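Local coordinates for magnetosome membrane protein MamB, putative Co/Zn/Cd cation transporter. Cation diffusion facilitator family (Desulfamplus magnetovallimortis, PDB 6QFJ), which probably transports metal cations across the magnetosome membrane as a cation diffusion facilitator, the chain here being its C-terminal domain, at residues I39-P45 and V75-Q81; L14-I20 and I55-V59. One frame throughout, in Å; residues are numbered along the deposited sequence.

Interaction 1: residues I39-P45 and V75-Q81; sequences IDLYVPP and VRLFAAQ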
loop_
_atom_site.group_PDB
_atom_site.type_symbol
_atom_site.label_atom_id
_atom_site.label_comp_id
_atom_site.label_asym_id
_atom_site.label_seq_id
_atom_site.Cartn_x
_atom_site.Cartn_y
_atom_site.Cartn_z
ATOM N N ILE A 39 -3.799 0.795 3.286
ATOM C CA ILE A 39 -2.799 1.497 2.523
ATOM C C ILE A 39 -3.481 2.495 1.579
ATOM O O ILE A 39 -4.301 2.094 0.691
ATOM C CB ILE A 39 -1.949 0.522 1.713
ATOM C CG1 ILE A 39 -1.472 -0.612 2.609
ATOM C CG2 ILE A 39 -0.804 1.263 1.029
ATOM C CD1 ILE A 39 -0.033 -0.664 2.981
ATOM N N ASP A 40 -3.147 3.781 1.759
ATOM C CA ASP A 40 -3.602 4.841 0.871
ATOM C C ASP A 40 -2.467 5.340 0.012
ATOM O O ASP A 40 -1.418 5.708 0.534
ATOM C CB ASP A 40 -4.215 5.985 1.708
ATOM C CG ASP A 40 -5.468 5.553 2.445
ATOM O OD1 ASP A 40 -6.015 4.442 2.137
ATOM O OD2 ASP A 40 -5.879 6.246 3.387
ATOM N N LEU A 41 -2.687 5.389 -1.296
ATOM C CA LEU A 41 -1.675 5.817 -2.273
ATOM C C LEU A 41 -2.145 6.860 -3.213
ATOM O O LEU A 41 -3.319 6.920 -3.547
ATOM C CB LEU A 41 -1.277 4.650 -3.146
ATOM C CG LEU A 41 -0.869 3.389 -2.352
ATOM C CD1 LEU A 41 -0.705 2.260 -3.264
ATOM C CD2 LEU A 41 0.389 3.644 -1.589
ATOM N N TYR A 42 -1.208 7.720 -3.642
ATOM C CA TYR A 42 -1.419 8.643 -4.726
ATOM C C TYR A 42 -0.979 8.005 -5.975
ATOM O O TYR A 42 0.061 7.384 -6.041
ATOM C CB TYR A 42 -0.574 9.968 -4.519
ATOM C CG TYR A 42 -1.070 10.849 -3.416
ATOM C CD1 TYR A 42 -2.313 11.410 -3.499
ATOM C CD2 TYR A 42 -0.349 11.066 -2.249
ATOM C CE1 TYR A 42 -2.806 12.178 -2.492
ATOM C CE2 TYR A 42 -0.817 11.858 -1.218
ATOM C CZ TYR A 42 -2.055 12.415 -1.364
ATOM O OH TYR A 42 -2.582 13.215 -0.394
ATOM N N VAL A 43 -1.770 8.162 -7.012
ATOM C CA VAL A 43 -1.436 7.645 -8.339
ATOM C C VAL A 43 -1.789 8.726 -9.357
ATOM O O VAL A 43 -2.508 9.689 -9.028
ATOM C CB VAL A 43 -2.255 6.415 -8.663
ATOM C CG1 VAL A 43 -1.932 5.321 -7.654
ATOM C CG2 VAL A 43 -3.740 6.739 -8.587
ATOM N N PRO A 44 -1.383 8.535 -10.618
ATOM C CA PRO A 44 -1.609 9.579 -11.625
ATOM C C PRO A 44 -3.076 9.725 -11.801
ATOM O O PRO A 44 -3.805 8.705 -11.817
ATOM C CB PRO A 44 -0.923 9.038 -12.885
ATOM C CG PRO A 44 0.176 8.168 -12.353
ATOM C CD PRO A 44 -0.389 7.557 -11.041
ATOM N N PRO A 45 -3.560 10.967 -11.927
ATOM C CA PRO A 45 -5.030 11.197 -12.011
ATOM C C PRO A 45 -5.747 10.530 -13.162
ATOM O O PRO A 45 -6.960 10.306 -13.071
ATOM C CB PRO A 45 -5.166 12.706 -12.148
ATOM C CG PRO A 45 -3.828 13.296 -11.802
ATOM C CD PRO A 45 -2.785 12.206 -11.902
ATOM N N VAL A 75 -6.598 -1.398 0.129
ATOM C CA VAL A 75 -5.825 -0.366 -0.608
ATOM C C VAL A 75 -6.799 0.665 -1.163
ATOM O O VAL A 75 -7.778 0.267 -1.801
ATOM C CB VAL A 75 -5.037 -0.984 -1.774
ATOM C CG1 VAL A 75 -4.133 0.031 -2.495
ATOM C CG2 VAL A 75 -4.192 -2.117 -1.277
ATOM N N ARG A 76 -6.515 1.957 -0.930
ATOM C CA ARG A 76 -7.298 3.003 -1.547
ATOM C C ARG A 76 -6.412 3.841 -2.438
ATOM O O ARG A 76 -5.333 4.203 -2.036
ATOM C CB ARG A 76 -7.996 3.855 -0.511
ATOM C CG ARG A 76 -9.084 3.075 0.248
ATOM C CD ARG A 76 -9.909 3.956 1.135
ATOM N NE ARG A 76 -9.066 4.684 2.079
ATOM C CZ ARG A 76 -9.490 5.711 2.846
ATOM N NH1 ARG A 76 -8.644 6.332 3.671
ATOM N NH2 ARG A 76 -10.782 6.117 2.808
ATOM N N LEU A 77 -6.897 4.198 -3.624
ATOM C CA LEU A 77 -6.097 5.016 -4.587
ATOM C C LEU A 77 -6.725 6.428 -4.705
ATOM O O LEU A 77 -7.952 6.586 -4.861
ATOM C CB LEU A 77 -6.071 4.384 -5.945
ATOM C CG LEU A 77 -5.598 2.921 -6.011
ATOM C CD1 LEU A 77 -5.587 2.497 -7.452
ATOM C CD2 LEU A 77 -4.248 2.781 -5.423
ATOM N N PHE A 78 -5.850 7.435 -4.618
ATOM C CA PHE A 78 -6.222 8.830 -4.739
ATOM C C PHE A 78 -5.431 9.485 -5.849
ATOM O O PHE A 78 -4.284 9.155 -6.086
ATOM C CB PHE A 78 -5.911 9.525 -3.408
ATOM C CG PHE A 78 -6.738 9.044 -2.284
ATOM C CD1 PHE A 78 -7.963 9.620 -1.973
ATOM C CD2 PHE A 78 -6.291 7.997 -1.511
ATOM C CE1 PHE A 78 -8.730 9.148 -0.906
ATOM C CE2 PHE A 78 -7.036 7.524 -0.452
ATOM C CZ PHE A 78 -8.262 8.099 -0.122
ATOM N N ALA A 79 -6.025 10.442 -6.552
ATOM C CA ALA A 79 -5.333 11.197 -7.598
ATOM C C ALA A 79 -4.144 11.960 -6.951
ATOM O O ALA A 79 -4.331 12.722 -6.001
ATOM C CB ALA A 79 -6.258 12.214 -8.239
ATOM N N ALA A 80 -2.970 11.822 -7.515
ATOM C CA ALA A 80 -1.858 12.730 -7.086
ATOM C C ALA A 80 -2.272 14.195 -7.228
ATOM O O ALA A 80 -3.024 14.593 -8.148
ATOM C CB ALA A 80 -0.646 12.467 -7.918
ATOM N N GLN A 81 -1.719 14.998 -6.351
ATOM C CA GLN A 81 -2.066 16.393 -6.216
ATOM C C GLN A 81 -1.183 17.076 -7.284
ATOM O O GLN A 81 0.010 16.817 -7.308
ATOM C CB GLN A 81 -1.618 16.871 -4.822
ATOM C CG GLN A 81 -1.804 15.767 -3.774
ATOM C CD GLN A 81 -1.691 16.245 -2.368
ATOM O OE1 GLN A 81 -0.641 16.117 -1.776
ATOM N NE2 GLN A 81 -2.739 16.822 -1.847
#

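Interaction 2: residues L14-I20 and I55-V59; sequences LEKTPSI and IKKEV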
loop_
_atom_site.group_PDB
_atom_site.type_symbol
_atom_site.label_atom_id
_atom_site.label_comp_id
_atom_site.label_asym_id
_atom_site.label_seq_id
_atom_site.Cartn_x
_atom_site.Cartn_y
_atom_site.Cartn_z
ATOM N N LEU A 14 7.238 0.674 -1.531
ATOM C CA LEU A 14 6.205 1.428 -2.236
ATOM C C LEU A 14 6.809 2.723 -2.812
ATOM O O LEU A 14 6.500 3.087 -3.942
ATOM C CB LEU A 14 5.036 1.802 -1.313
ATOM C CG LEU A 14 4.192 0.630 -0.838
ATOM C CD1 LEU A 14 3.060 1.074 0.061
ATOM C CD2 LEU A 14 3.613 -0.169 -1.959
ATOM N N GLU A 15 7.725 3.342 -2.079
ATOM C CA GLU A 15 8.421 4.515 -2.551
ATOM C C GLU A 15 9.174 4.288 -3.856
ATOM O O GLU A 15 9.440 5.238 -4.598
ATOM C CB GLU A 15 9.416 5.068 -1.495
ATOM C CG GLU A 15 9.118 6.463 -1.009
ATOM C CD GLU A 15 7.741 6.616 -0.363
ATOM O OE1 GLU A 15 6.846 7.326 -0.939
ATOM O OE2 GLU A 15 7.618 6.027 0.752
ATOM N N LYS A 16 9.614 3.076 -4.078
ATOM C CA LYS A 16 10.415 2.754 -5.224
ATOM C C LYS A 16 9.588 2.016 -6.257
ATOM O O LYS A 16 10.121 1.523 -7.228
ATOM C CB LYS A 16 11.592 1.865 -4.813
ATOM C CG LYS A 16 12.499 2.429 -3.756
ATOM C CD LYS A 16 13.723 1.552 -3.604
ATOM C CE LYS A 16 13.809 0.901 -2.243
ATOM N NZ LYS A 16 14.301 1.846 -1.192
ATOM N N THR A 17 8.271 1.946 -6.075
ATOM C CA THR A 17 7.430 1.225 -7.021
ATOM C C THR A 17 6.942 2.246 -8.048
ATOM O O THR A 17 6.183 3.177 -7.713
ATOM C CB THR A 17 6.333 0.525 -6.258
ATOM O OG1 THR A 17 6.961 -0.366 -5.339
ATOM C CG2 THR A 17 5.409 -0.333 -7.174
ATOM N N PRO A 18 7.382 2.099 -9.321
ATOM C CA PRO A 18 7.080 3.151 -10.285
ATOM C C PRO A 18 5.586 3.441 -10.588
ATOM O O PRO A 18 5.259 4.569 -10.978
ATOM C CB PRO A 18 7.807 2.741 -11.559
ATOM C CG PRO A 18 8.029 1.272 -11.414
ATOM C CD PRO A 18 8.169 0.998 -9.918
ATOM N N SER A 19 4.693 2.489 -10.405
ATOM C CA SER A 19 3.270 2.766 -10.675
ATOM C C SER A 19 2.558 3.671 -9.625
ATOM O O SER A 19 1.410 4.111 -9.813
ATOM C CB SER A 19 2.531 1.435 -10.810
ATOM O OG SER A 19 2.579 0.702 -9.613
ATOM N N ILE A 20 3.266 3.965 -8.552
ATOM C CA ILE A 20 2.741 4.686 -7.408
ATOM C C ILE A 20 3.424 6.016 -7.355
ATOM O O ILE A 20 4.656 6.077 -7.325
ATOM C CB ILE A 20 3.010 3.887 -6.106
ATOM C CG1 ILE A 20 2.094 2.664 -6.131
ATOM C CG2 ILE A 20 2.785 4.690 -4.845
ATOM C CD1 ILE A 20 2.525 1.606 -5.135
ATOM N N ILE A 55 -2.695 -2.050 -9.860
ATOM C CA ILE A 55 -1.817 -1.510 -8.779
ATOM C C ILE A 55 -2.194 -2.079 -7.417
ATOM O O ILE A 55 -1.299 -2.379 -6.558
ATOM C CB ILE A 55 -1.934 0.021 -8.738
ATOM C CG1 ILE A 55 -1.268 0.607 -9.960
ATOM C CG2 ILE A 55 -1.314 0.615 -7.468
ATOM C CD1 ILE A 55 -1.606 2.037 -10.211
ATOM N N LYS A 56 -3.517 -2.213 -7.140
ATOM C CA LYS A 56 -3.939 -2.822 -5.819
ATOM C C LYS A 56 -3.452 -4.222 -5.634
ATOM O O LYS A 56 -3.001 -4.592 -4.570
ATOM C CB LYS A 56 -5.447 -2.853 -5.666
ATOM C CG LYS A 56 -5.995 -1.455 -5.621
ATOM C CD LYS A 56 -7.485 -1.461 -5.423
ATOM C CE LYS A 56 -7.926 -0.021 -5.299
ATOM N NZ LYS A 56 -9.406 0.047 -5.261
ATOM N N LYS A 57 -3.467 -4.987 -6.706
ATOM C CA LYS A 57 -2.867 -6.317 -6.732
ATOM C C LYS A 57 -1.363 -6.296 -6.444
ATOM O O LYS A 57 -0.845 -7.145 -5.665
ATOM C CB LYS A 57 -3.200 -7.029 -8.075
ATOM C CG LYS A 57 -4.734 -7.353 -8.189
ATOM C CD LYS A 57 -5.072 -8.773 -7.772
ATOM C CE LYS A 57 -5.325 -8.880 -6.274
ATOM N NZ LYS A 57 -5.216 -10.265 -5.707
ATOM N N GLU A 58 -0.620 -5.354 -7.071
ATOM C CA GLU A 58 0.850 -5.220 -6.736
ATOM C C GLU A 58 1.099 -4.885 -5.325
ATOM O O GLU A 58 2.038 -5.419 -4.685
ATOM C CB GLU A 58 1.575 -4.122 -7.583
ATOM C CG GLU A 58 2.018 -4.542 -8.978
ATOM C CD GLU A 58 2.870 -3.452 -9.759
ATOM O OE1 GLU A 58 2.932 -2.276 -9.271
ATOM O OE2 GLU A 58 3.525 -3.790 -10.817
ATOM N N VAL A 59 0.286 -3.964 -4.782
ATOM C CA VAL A 59 0.457 -3.618 -3.366
ATOM C C VAL A 59 0.207 -4.772 -2.419
ATOM O O VAL A 59 0.920 -5.017 -1.423
ATOM C CB VAL A 59 -0.472 -2.465 -2.938
ATOM C CG1 VAL A 59 -0.447 -2.270 -1.433
ATOM C CG2 VAL A 59 -0.031 -1.254 -3.641
#

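Interaction 1: residues I39-P45 and V75-Q81
I39 O is gripped twice by the neighbouring strand: R76 N donates a hydrogen bond to it at 2.7 Å, and the CA-H of V75 adds a weaker contact. The backbone then alternates in the regular parallel fashion, with L41 N giving to R76 O, F78 N to L41 O, V43 N to F78 O and A80 N to V43 O, while the two strand axes approach to 4.5 Å.

D40 and R76, on the same face, point the same way. R76 forms a side-on salt bridge with the carboxylate: NE donates to D40 OD1 at 3.1 Å from above the carboxylate plane, and NH1 donates to the syn side of D40 OD2 at 2.8 Å. The bend of the arginine chain at chi3 (-56°) turns NE and NH1 back onto the acid, although the carboxylate and guanidinium planes stand 49° apart. F78 CZ covers the centre of one guanidinium face, and the F78 ring meets D40 CG with its edge at CE2. With an alanine at D40, R76 would probably be left without its carboxylate mate and its guanidinium freer to rotate under F78. Further along, the Y42 ring takes A79 O at its edge, 3.5 Å from CD1, and its hydroxyl end meets the Q81 amide, whose plane lies 9° from that of the ring.

On the opposite face L41 CD1 touches V75 CG1 and L77 CD2, both at 4.2 Å, and this face is covered by helix 49-66, with helix 2-15 also resting on I39 and L41. Two adjacent parallel strands joined through helix 49-66 form the beta-alpha-beta crossover of the alpha-beta-beta-alpha-beta fold found in cation diffusion facilitator C-terminal domains.

Interaction 2: residues L14-I20 and I55-V59
I55 meets S19 and I20 with both branches of its side chain, CG1 with its terminal CD1, and CG2. Its CD1 lies 3.7 Å from S19 O, its CG1 runs against S19 CB, and its CG2 faces I20 CG1 at 4.2 Å, where the two isoleucines cross obliquely.

Three residues on, E58 supplies the polar link. S19 OG donates to E58 OE1 at 3.0 Å, reaching the syn side of that oxygen 25° out of the carboxylate plane. The serine torsion (chi1 63°) sets OG between its own backbone N and carbonyl carbon, which aims the hydroxyl at the helix. T17 CG2 also approaches E58 OE1, while T17 OG1 turns back to bond V13 O.

V59 closes the row with a single methyl: CG2 touches I20 CD1 at 4.1 Å and L14 CD2 at 4.2 Å, each side chain crossing it at about a right angle. A type I turn from T17 to I20, closed by I20 N to T17 O, presents S19 and I20 together to helix 49-66. The contact thus ties the end of helix 2-15 and its following turn to the second helix of the two-helix layer that packs on one face of this mixed-sheet domain.

In the fold
Interactions 1 and 2, both partly buried, share the layer between sheet and helices. L41 CD1 is the joint: it packs against V59 CG2 at 3.6 Å and against I20 CD1. Interaction 2 lies nearer the centre of the chain (about 7 Å against 10 Å, centre to centre), whereas interaction 1 runs out to exposed R76, A79 and Q81. Interaction 1 is the larger, burying 688 Å² against 243 Å², and is built on backbone hydrogen bonds between strands, with a salt bridge on the face turned from the helices. Interaction 2 relies on apolar branches of buried L14, I20, I55 and V59, plus one serine-carboxylate bond at exposed E58. Helix 49-66, which connects the strands of interaction 1, is itself a partner in interaction 2.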